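Long-range contacts in alginate lyase (Bacteroides ovatus, PDB 3NNB), which probably depolymerises alginate by beta-elimination, cutting the glycosidic bonds between its uronic acid units: residues A40-P46 with K126-F130; M104-T109 with S170-M174; A218-H222 with L267-R271. The contacts are given in a common frame with arbitrary orientation. Residues are numbered along the deposited sequence.

Contact 1 (A40-P46 with K126-F130); sequences ALKMTPP and KAVDF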
loop_
_atom_site.group_PDB
_atom_site.type_symbol
_atom_site.label_atom_id
_atom_site.label_comp_id
_atom_site.label_asym_id
_atom_site.label_seq_id
_atom_site.Cartn_x
_atom_site.Cartn_y
_atom_site.Cartn_z
ATOM N N ALA A 40 -5.457 -17.709 -7.862
ATOM C CA ALA A 40 -4.545 -16.899 -8.649
ATOM C C ALA A 40 -3.939 -17.695 -9.793
ATOM O O ALA A 40 -3.618 -17.103 -10.838
ATOM C CB ALA A 40 -3.449 -16.249 -7.772
ATOM N N LEU A 41 -3.745 -19.016 -9.593
ATOM C CA LEU A 41 -3.227 -19.867 -10.692
ATOM C C LEU A 41 -4.138 -19.865 -11.909
ATOM O O LEU A 41 -3.676 -20.072 -13.018
ATOM C CB LEU A 41 -3.032 -21.302 -10.236
ATOM C CG LEU A 41 -1.964 -21.607 -9.184
ATOM C CD1 LEU A 41 -1.934 -23.133 -8.853
ATOM C CD2 LEU A 41 -0.589 -21.129 -9.609
ATOM N N LYS A 42 -5.435 -19.667 -11.689
ATOM C CA LYS A 42 -6.412 -19.653 -12.761
ATOM C C LYS A 42 -6.453 -18.348 -13.524
ATOM O O LYS A 42 -7.107 -18.267 -14.575
ATOM C CB LYS A 42 -7.811 -19.904 -12.174
ATOM C CG LYS A 42 -7.959 -21.271 -11.536
ATOM C CD LYS A 42 -9.345 -21.461 -10.937
ATOM C CE LYS A 42 -9.497 -22.870 -10.358
ATOM N NZ LYS A 42 -8.705 -23.145 -9.121
HETATM N N MSE A 43 -5.868 -17.293 -12.961
HETATM C CA MSE A 43 -6.006 -15.939 -13.539
HETATM C C MSE A 43 -5.037 -15.745 -14.703
HETATM O O MSE A 43 -3.867 -16.108 -14.625
HETATM C CB MSE A 43 -5.777 -14.853 -12.478
HETATM C CG MSE A 43 -5.883 -13.424 -13.039
HETATM SE SE MSE A 43 -5.522 -12.047 -11.704
HETATM C CE MSE A 43 -7.209 -12.063 -10.764
ATOM N N THR A 44 -5.536 -15.164 -15.800
ATOM C CA THR A 44 -4.660 -14.791 -16.909
ATOM C C THR A 44 -3.941 -13.494 -16.499
ATOM O O THR A 44 -4.614 -12.513 -16.135
ATOM C CB THR A 44 -5.457 -14.523 -18.203
ATOM O OG1 THR A 44 -6.154 -15.720 -18.563
ATOM C CG2 THR A 44 -4.534 -14.089 -19.339
ATOM N N PRO A 45 -2.595 -13.479 -16.535
ATOM C CA PRO A 45 -1.899 -12.237 -16.145
ATOM C C PRO A 45 -2.326 -11.064 -17.033
ATOM O O PRO A 45 -2.275 -11.184 -18.272
ATOM C CB PRO A 45 -0.434 -12.566 -16.329
ATOM C CG PRO A 45 -0.352 -14.064 -16.065
ATOM C CD PRO A 45 -1.637 -14.601 -16.694
ATOM N N PRO A 46 -2.800 -9.975 -16.419
ATOM C CA PRO A 46 -3.149 -8.786 -17.198
ATOM C C PRO A 46 -1.919 -7.929 -17.533
ATOM O O PRO A 46 -0.810 -8.202 -17.088
ATOM C CB PRO A 46 -4.070 -8.025 -16.250
ATOM C CG PRO A 46 -3.441 -8.271 -14.906
ATOM C CD PRO A 46 -2.948 -9.715 -14.967
ATOM N N LYS A 126 4.044 -19.168 -11.137
ATOM C CA LYS A 126 2.906 -18.320 -11.593
ATOM C C LYS A 126 3.157 -16.867 -11.267
ATOM O O LYS A 126 2.852 -15.997 -12.087
ATOM C CB LYS A 126 1.578 -18.771 -11.020
ATOM C CG LYS A 126 0.358 -17.998 -11.489
ATOM C CD LYS A 126 -0.204 -18.485 -12.822
ATOM C CE LYS A 126 -1.331 -17.596 -13.367
ATOM N NZ LYS A 126 -2.112 -18.227 -14.496
ATOM N N ALA A 127 3.747 -16.598 -10.114
ATOM C CA ALA A 127 4.073 -15.237 -9.775
ATOM C C ALA A 127 5.024 -14.606 -10.765
ATOM O O ALA A 127 4.846 -13.450 -11.158
ATOM C CB ALA A 127 4.668 -15.119 -8.330
ATOM N N VAL A 128 6.042 -15.360 -11.161
ATOM C CA VAL A 128 7.031 -14.887 -12.147
ATOM C C VAL A 128 6.348 -14.632 -13.510
ATOM O O VAL A 128 6.745 -13.705 -14.209
ATOM C CB VAL A 128 8.260 -15.862 -12.200
ATOM C CG1 VAL A 128 9.212 -15.528 -13.341
ATOM C CG2 VAL A 128 9.020 -15.769 -10.882
ATOM N N ASP A 129 5.323 -15.431 -13.863
ATOM C CA ASP A 129 4.552 -15.221 -15.099
ATOM C C ASP A 129 3.840 -13.867 -15.023
ATOM O O ASP A 129 3.985 -13.062 -15.934
ATOM C CB ASP A 129 3.594 -16.391 -15.287
ATOM C CG ASP A 129 2.850 -16.395 -16.599
ATOM O OD1 ASP A 129 3.210 -15.713 -17.572
ATOM O OD2 ASP A 129 1.910 -17.229 -16.643
ATOM N N PHE A 130 3.142 -13.582 -13.917
ATOM C CA PHE A 130 2.555 -12.250 -13.733
ATOM C C PHE A 130 3.600 -11.144 -13.867
ATOM O O PHE A 130 3.359 -10.150 -14.499
ATOM C CB PHE A 130 1.935 -12.096 -12.342
ATOM C CG PHE A 130 0.532 -12.661 -12.210
ATOM C CD1 PHE A 130 -0.562 -11.865 -12.568
ATOM C CD2 PHE A 130 0.281 -13.921 -11.623
ATOM C CE1 PHE A 130 -1.848 -12.330 -12.426
ATOM C CE2 PHE A 130 -1.015 -14.397 -11.484
ATOM C CZ PHE A 130 -2.080 -13.607 -11.906
HETATM O O HOH W 1 0.515 -9.584 -14.955
#

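Contact 2 (M104-T109 with S170-M174); sequences MSKAVT and SFTEM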
loop_
_atom_site.group_PDB
_atom_site.type_symbol
_atom_site.label_atom_id
_atom_site.label_comp_id
_atom_site.label_asym_id
_atom_site.label_seq_id
_atom_site.Cartn_x
_atom_site.Cartn_y
_atom_site.Cartn_z
HETATM N N MSE A 104 -2.822 -7.761 -10.419
HETATM C CA MSE A 104 -1.456 -8.280 -10.578
HETATM C C MSE A 104 -0.703 -8.236 -9.260
HETATM O O MSE A 104 -0.136 -9.228 -8.808
HETATM C CB MSE A 104 -0.726 -7.488 -11.679
HETATM C CG MSE A 104 0.741 -7.935 -11.999
HETATM SE SE MSE A 104 2.035 -7.352 -10.691
HETATM C CE MSE A 104 1.777 -5.440 -10.845
ATOM N N SER A 105 -0.712 -7.072 -8.624
ATOM C CA SER A 105 0.014 -6.883 -7.378
ATOM C C SER A 105 -0.488 -7.824 -6.271
ATOM O O SER A 105 0.289 -8.454 -5.524
ATOM C CB SER A 105 -0.124 -5.415 -6.956
ATOM O OG SER A 105 0.471 -5.202 -5.703
ATOM N N LYS A 106 -1.800 -7.921 -6.152
ATOM C CA LYS A 106 -2.409 -8.831 -5.186
ATOM C C LYS A 106 -2.046 -10.274 -5.473
ATOM O O LYS A 106 -1.757 -11.048 -4.562
ATOM C CB LYS A 106 -3.912 -8.659 -5.141
ATOM C CG LYS A 106 -4.313 -7.363 -4.519
ATOM C CD LYS A 106 -5.844 -7.293 -4.338
ATOM C CE LYS A 106 -6.556 -6.697 -5.511
ATOM N NZ LYS A 106 -7.893 -6.182 -5.071
ATOM N N ALA A 107 -2.061 -10.644 -6.744
ATOM C CA ALA A 107 -1.728 -12.032 -7.142
ATOM C C ALA A 107 -0.280 -12.387 -6.830
ATOM O O ALA A 107 0.013 -13.464 -6.324
ATOM C CB ALA A 107 -2.037 -12.255 -8.655
ATOM N N VAL A 108 0.640 -11.484 -7.114
ATOM C CA VAL A 108 2.047 -11.748 -6.871
ATOM C C VAL A 108 2.291 -11.861 -5.380
ATOM O O VAL A 108 3.054 -12.727 -4.939
ATOM C CB VAL A 108 2.924 -10.654 -7.506
ATOM C CG1 VAL A 108 4.344 -10.724 -6.971
ATOM C CG2 VAL A 108 2.881 -10.799 -9.088
ATOM N N THR A 109 1.628 -10.990 -4.610
ATOM C CA THR A 109 1.725 -11.019 -3.141
ATOM C C THR A 109 1.170 -12.347 -2.583
ATOM O O THR A 109 1.838 -13.029 -1.781
ATOM C CB THR A 109 1.106 -9.764 -2.507
ATOM O OG1 THR A 109 1.916 -8.631 -2.881
ATOM C CG2 THR A 109 1.046 -9.861 -0.989
ATOM N N SER A 170 0.800 -0.508 -3.133
ATOM C CA SER A 170 0.918 -1.943 -2.853
ATOM C C SER A 170 2.237 -2.589 -3.328
ATOM O O SER A 170 2.575 -3.692 -2.871
ATOM C CB SER A 170 -0.272 -2.741 -3.398
ATOM O OG SER A 170 -0.266 -2.766 -4.798
ATOM N N PHE A 171 3.013 -1.900 -4.178
ATOM C CA PHE A 171 4.314 -2.415 -4.557
ATOM C C PHE A 171 5.244 -2.512 -3.343
ATOM O O PHE A 171 6.190 -3.310 -3.329
ATOM C CB PHE A 171 4.951 -1.559 -5.648
ATOM C CG PHE A 171 4.358 -1.722 -7.015
ATOM C CD1 PHE A 171 3.249 -2.523 -7.293
ATOM C CD2 PHE A 171 4.918 -1.002 -8.059
ATOM C CE1 PHE A 171 2.757 -2.636 -8.611
ATOM C CE2 PHE A 171 4.424 -1.119 -9.338
ATOM C CZ PHE A 171 3.342 -1.940 -9.611
ATOM N N THR A 172 4.974 -1.725 -2.308
ATOM C CA THR A 172 5.771 -1.798 -1.071
ATOM C C THR A 172 5.718 -3.199 -0.475
ATOM O O THR A 172 6.758 -3.779 -0.108
ATOM C CB THR A 172 5.360 -0.733 -0.048
ATOM O OG1 THR A 172 3.983 -0.900 0.320
ATOM C CG2 THR A 172 5.702 0.701 -0.584
ATOM N N GLU A 173 4.525 -3.767 -0.425
ATOM C CA GLU A 173 4.294 -5.107 0.045
ATOM C C GLU A 173 4.702 -6.170 -0.982
ATOM O O GLU A 173 5.314 -7.174 -0.634
ATOM C CB GLU A 173 2.801 -5.271 0.410
ATOM C CG GLU A 173 2.456 -6.597 0.934
ATOM C CD GLU A 173 1.015 -6.693 1.476
ATOM O OE1 GLU A 173 0.243 -5.754 1.238
ATOM O OE2 GLU A 173 0.697 -7.766 2.065
HETATM N N MSE A 174 4.366 -5.938 -2.260
HETATM C CA MSE A 174 4.772 -6.842 -3.324
HETATM C C MSE A 174 6.272 -7.145 -3.325
HETATM O O MSE A 174 6.683 -8.265 -3.560
HETATM C CB MSE A 174 4.359 -6.268 -4.675
HETATM C CG MSE A 174 4.446 -7.286 -5.770
HETATM SE SE MSE A 174 4.175 -6.557 -7.546
HETATM C CE MSE A 174 5.836 -5.639 -7.654
HETATM O O HOH W 2 0.819 -6.181 -3.088
#

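Contact 3 (A218-H222 with L267-R271); sequences AKNNH and LELAR. With CIT (citric acid), chain C.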
loop_
_atom_site.group_PDB
_atom_site.type_symbol
_atom_site.label_atom_id
_atom_site.label_comp_id
_atom_site.label_asym_id
_atom_site.label_seq_id
_atom_site.Cartn_x
_atom_site.Cartn_y
_atom_site.Cartn_z
ATOM N N ALA A 218 2.880 17.079 -1.542
ATOM C CA ALA A 218 1.543 16.967 -0.978
ATOM C C ALA A 218 1.568 17.023 0.548
ATOM O O ALA A 218 2.453 16.487 1.194
ATOM C CB ALA A 218 0.820 15.678 -1.484
ATOM N N LYS A 219 0.592 17.727 1.123
ATOM C CA LYS A 219 0.539 17.989 2.539
ATOM C C LYS A 219 -0.200 16.941 3.367
ATOM O O LYS A 219 -0.175 16.989 4.600
ATOM C CB LYS A 219 -0.130 19.341 2.761
ATOM C CG LYS A 219 0.650 20.488 2.126
ATOM C CD LYS A 219 0.115 21.841 2.568
ATOM C CE LYS A 219 0.859 22.970 1.852
ATOM N NZ LYS A 219 2.337 22.857 2.056
ATOM N N ASN A 220 -0.872 16.018 2.696
ATOM C CA ASN A 220 -1.734 15.023 3.354
ATOM C C ASN A 220 -1.182 13.615 3.161
ATOM O O ASN A 220 -0.002 13.413 2.914
ATOM C CB ASN A 220 -3.195 15.156 2.871
ATOM C CG ASN A 220 -3.391 14.690 1.458
ATOM O OD1 ASN A 220 -2.404 14.517 0.710
ATOM N ND2 ASN A 220 -4.648 14.443 1.065
ATOM N N ASN A 221 -2.046 12.630 3.276
ATOM C CA ASN A 221 -1.644 11.234 3.137
ATOM C C ASN A 221 -0.816 10.933 1.876
ATOM O O ASN A 221 0.003 10.012 1.879
ATOM C CB ASN A 221 -2.858 10.299 3.264
ATOM C CG ASN A 221 -3.771 10.332 2.051
ATOM O OD1 ASN A 221 -3.421 9.759 1.009
ATOM N ND2 ASN A 221 -4.954 10.980 2.165
ATOM N N HIS A 222 -1.042 11.687 0.800
ATOM C CA HIS A 222 -0.295 11.430 -0.420
ATOM C C HIS A 222 1.170 11.663 -0.225
ATOM O O HIS A 222 1.978 10.879 -0.692
ATOM C CB HIS A 222 -0.797 12.281 -1.585
ATOM C CG HIS A 222 -1.994 11.730 -2.271
ATOM N ND1 HIS A 222 -1.910 10.774 -3.256
ATOM C CD2 HIS A 222 -3.307 12.010 -2.126
ATOM C CE1 HIS A 222 -3.120 10.517 -3.718
ATOM N NE2 HIS A 222 -3.993 11.221 -3.022
ATOM N N LEU A 267 -6.200 17.202 7.836
ATOM C CA LEU A 267 -6.452 17.066 6.401
ATOM C C LEU A 267 -7.169 15.760 6.056
ATOM O O LEU A 267 -7.832 15.681 5.014
ATOM C CB LEU A 267 -5.173 17.192 5.585
ATOM C CG LEU A 267 -4.440 18.529 5.724
ATOM C CD1 LEU A 267 -3.051 18.521 5.013
ATOM C CD2 LEU A 267 -5.345 19.703 5.228
ATOM N N GLU A 268 -7.022 14.750 6.917
ATOM C CA GLU A 268 -7.772 13.510 6.792
ATOM C C GLU A 268 -9.172 13.638 7.417
ATOM O O GLU A 268 -10.140 13.100 6.900
ATOM C CB GLU A 268 -7.015 12.359 7.422
ATOM C CG GLU A 268 -5.520 12.297 7.039
ATOM C CD GLU A 268 -5.277 12.347 5.552
ATOM O OE1 GLU A 268 -6.153 11.872 4.761
ATOM O OE2 GLU A 268 -4.215 12.910 5.170
ATOM N N LEU A 269 -9.296 14.351 8.540
ATOM C CA LEU A 269 -10.601 14.486 9.211
ATOM C C LEU A 269 -11.595 15.332 8.413
ATOM O O LEU A 269 -12.793 15.278 8.689
ATOM C CB LEU A 269 -10.412 15.081 10.627
ATOM C CG LEU A 269 -9.653 14.132 11.585
ATOM C CD1 LEU A 269 -9.319 14.836 12.938
ATOM C CD2 LEU A 269 -10.472 12.816 11.789
ATOM N N ALA A 270 -11.095 16.115 7.461
ATOM C CA ALA A 270 -11.976 16.944 6.621
ATOM C C ALA A 270 -12.631 16.121 5.511
ATOM O O ALA A 270 -13.514 16.639 4.806
ATOM C CB ALA A 270 -11.199 18.080 6.001
ATOM N N ARG A 271 -12.195 14.885 5.312
ATOM C CA ARG A 271 -12.715 14.070 4.203
ATOM C C ARG A 271 -14.078 13.452 4.463
ATOM O O ARG A 271 -14.503 13.306 5.615
ATOM C CB ARG A 271 -11.726 12.954 3.880
ATOM C CG ARG A 271 -10.282 13.463 3.576
ATOM C CD ARG A 271 -10.203 14.405 2.385
ATOM N NE ARG A 271 -10.547 13.694 1.170
ATOM C CZ ARG A 271 -9.698 12.967 0.454
ATOM N NH1 ARG A 271 -8.413 12.825 0.824
ATOM N NH2 ARG A 271 -10.130 12.342 -0.638
HETATM C C1 CIT C . -6.149 14.324 -2.109
HETATM O O1 CIT C . -5.768 13.590 -1.254
HETATM O O2 CIT C . -5.356 15.193 -2.508
HETATM C C2 CIT C . -7.561 14.145 -2.657
HETATM C C3 CIT C . -7.668 12.875 -3.509
HETATM O O7 CIT C . -6.502 12.760 -4.359
HETATM C C4 CIT C . -9.031 12.900 -4.264
HETATM C C5 CIT C . -8.991 13.918 -5.360
HETATM O O3 CIT C . -8.964 15.138 -5.140
HETATM O O4 CIT C . -8.888 13.554 -6.534
HETATM C C6 CIT C . -7.610 11.560 -2.731
HETATM O O5 CIT C . -8.536 11.281 -1.962
HETATM O O6 CIT C . -6.662 10.718 -2.863
HETATM O O HOH W 3 -6.812 13.963 3.025
HETATM O O HOH W 4 -6.237 11.356 -0.592
#

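Contact 1 (A40-P46 with K126-F130)
Here the chain leaves helix 27-41 and runs as an extended loop across helix 121-136, in a fold built mainly of helices and probably related to the alpha/alpha toroids of polysaccharide lyases. Two features hold the crossing: a lysine that binds the backbone carbonyls of L41 and M43, and a Met-aromatic and proline cluster round F130.

The polar part belongs to K126. Its CA-to-CB bond points at the loop, and its amine donates two hydrogen bonds, K126 NZ to L41 O at 2.8 Å and K126 NZ to M43 O at 2.8 Å. The chain turns between these carbonyls, with M43 N bonded to A40 O at 3.1 Å, so a single amine can reach both. K126 CE passes 3.4 Å from A40 O, and the lysine's aliphatic base packs on L41, K126 CB to L41 CD2 3.5 Å.

The apolar part centres on F130. P45 lies over one face of the ring in a CH-pi contact, P45 CG being 4.2 Å from the centroid and only 11° off the normal. At the ring edge, the selenium of M43 (a selenomethionine) approaches F130 CE1 to 3.8 Å, and P46 CD reaches the same CE1 at 3.8 Å. F130 also packs on A107 and V108 of helix 98-118, so the loop lies over an aromatic ring that already joins two helices.

Water completes the far end of the crossing: water 1 donates to P46 O at 2.9 Å and to F130 O at 2.9 Å, bridging the two backbones.

Contact 2 (M104-T109 with S170-M174)
M174, a selenomethionine, gives up more area here than any other residue, and it does so as a knob: its side chain sits in a hole on helix 98-118 made by M104, S105, V108 and T109. M174 CG meets V108 CG1 at 3.6 Å, while its selenium lies 3.9 Å from the SE of M104, also a selenomethionine. The methyl of M104 goes on to F171, with M104 CE 3.7 Å from F171 CE1.

S105 brings polarity into this buried interface. Its OG shares a 2.7 Å hydrogen bond with S170 OG, which ties helix 98-118 to S170, at the start of S170-M174. Beside it, T109 packs on the backbone, T109 OG1 to M174 CA being 3.4 Å. Water 2 links S105 OG (2.8 Å), T109 OG1 (2.7 Å) and S170 O (3.1 Å), filling the gap between the segments. The result is knob-into-hole packing between helices 98-118 and 171-180, as expected inside a mainly helical lyase domain, probably of the alpha/alpha-toroid type.

Contact 3 (A218-H222 with L267-R271)
This contact forms one wall of an anion-binding pocket, probably the substrate cleft of the lyase, and in the crystal a citrate occupies it. The citrate probably comes from the crystallisation liquor, but its carboxylates may mark where uronate groups would lie.

Both segments supply groups that bind it. N220 ND2 donates to citrate O1 at 2.7 Å and H222 NE2 to citrate O6 at 2.7 Å, while R271 NH2 reaches citrate O5 in a very short 2.3 Å bond. W70 and R161 add further hydrogen bonds to the citrate.

Behind the ligand, E268 fixes the Asn-Asn-His segment. Its carboxylate accepts from both ends of N221: N221 N to E268 OE2 at 2.9 Å and N221 ND2 to E268 OE1 at 3.0 Å. N220 is the N-cap of helix 221-236, with H222 N bonded to N220 OD1 at 3.1 Å. The amide of N220 is thus divided, oxygen to the helix and nitrogen to the pocket. Water 3 joins N220 ND2 (3.0 Å), L267 O (2.8 Å), E268 OE1 (2.8 Å) and R271 NH1 (3.0 Å). Towards the outside, L267 CD1 packs on K219 CB at 3.8 Å and lies 3.3 Å from K219 O.

R271 is oriented further by a salt bridge to D86 and a cation-pi contact with Y277, and H222 ND1 is held by E215. An asparagine, histidine, arginine and tyrosine gathered in this way are consistent with the active site of alginate lyases of the alpha/alpha-toroid type.

Contacts 1 and 2 are neighbours, their centres 12 Å apart, and they meet mainly through F130: its CZ lies 3.5 Å from A107 CB and its CB 3.6 Å from V108 CG2. Helices 98-118 and 121-136 follow each other in the chain, so one contact adds a loop to the outside of this pair and the other a helix further in. Contact 2 is the buried one, mostly apolar with a few hydroxyls and a water. Contact 1 is partly buried and mixes charge with aromatic packing. Contact 3, about 35 Å from contact 1 between centres and across the chain's centre, is partly buried, with K219 and L267 exposed, and is polar and water-rich, as befits a ligand pocket.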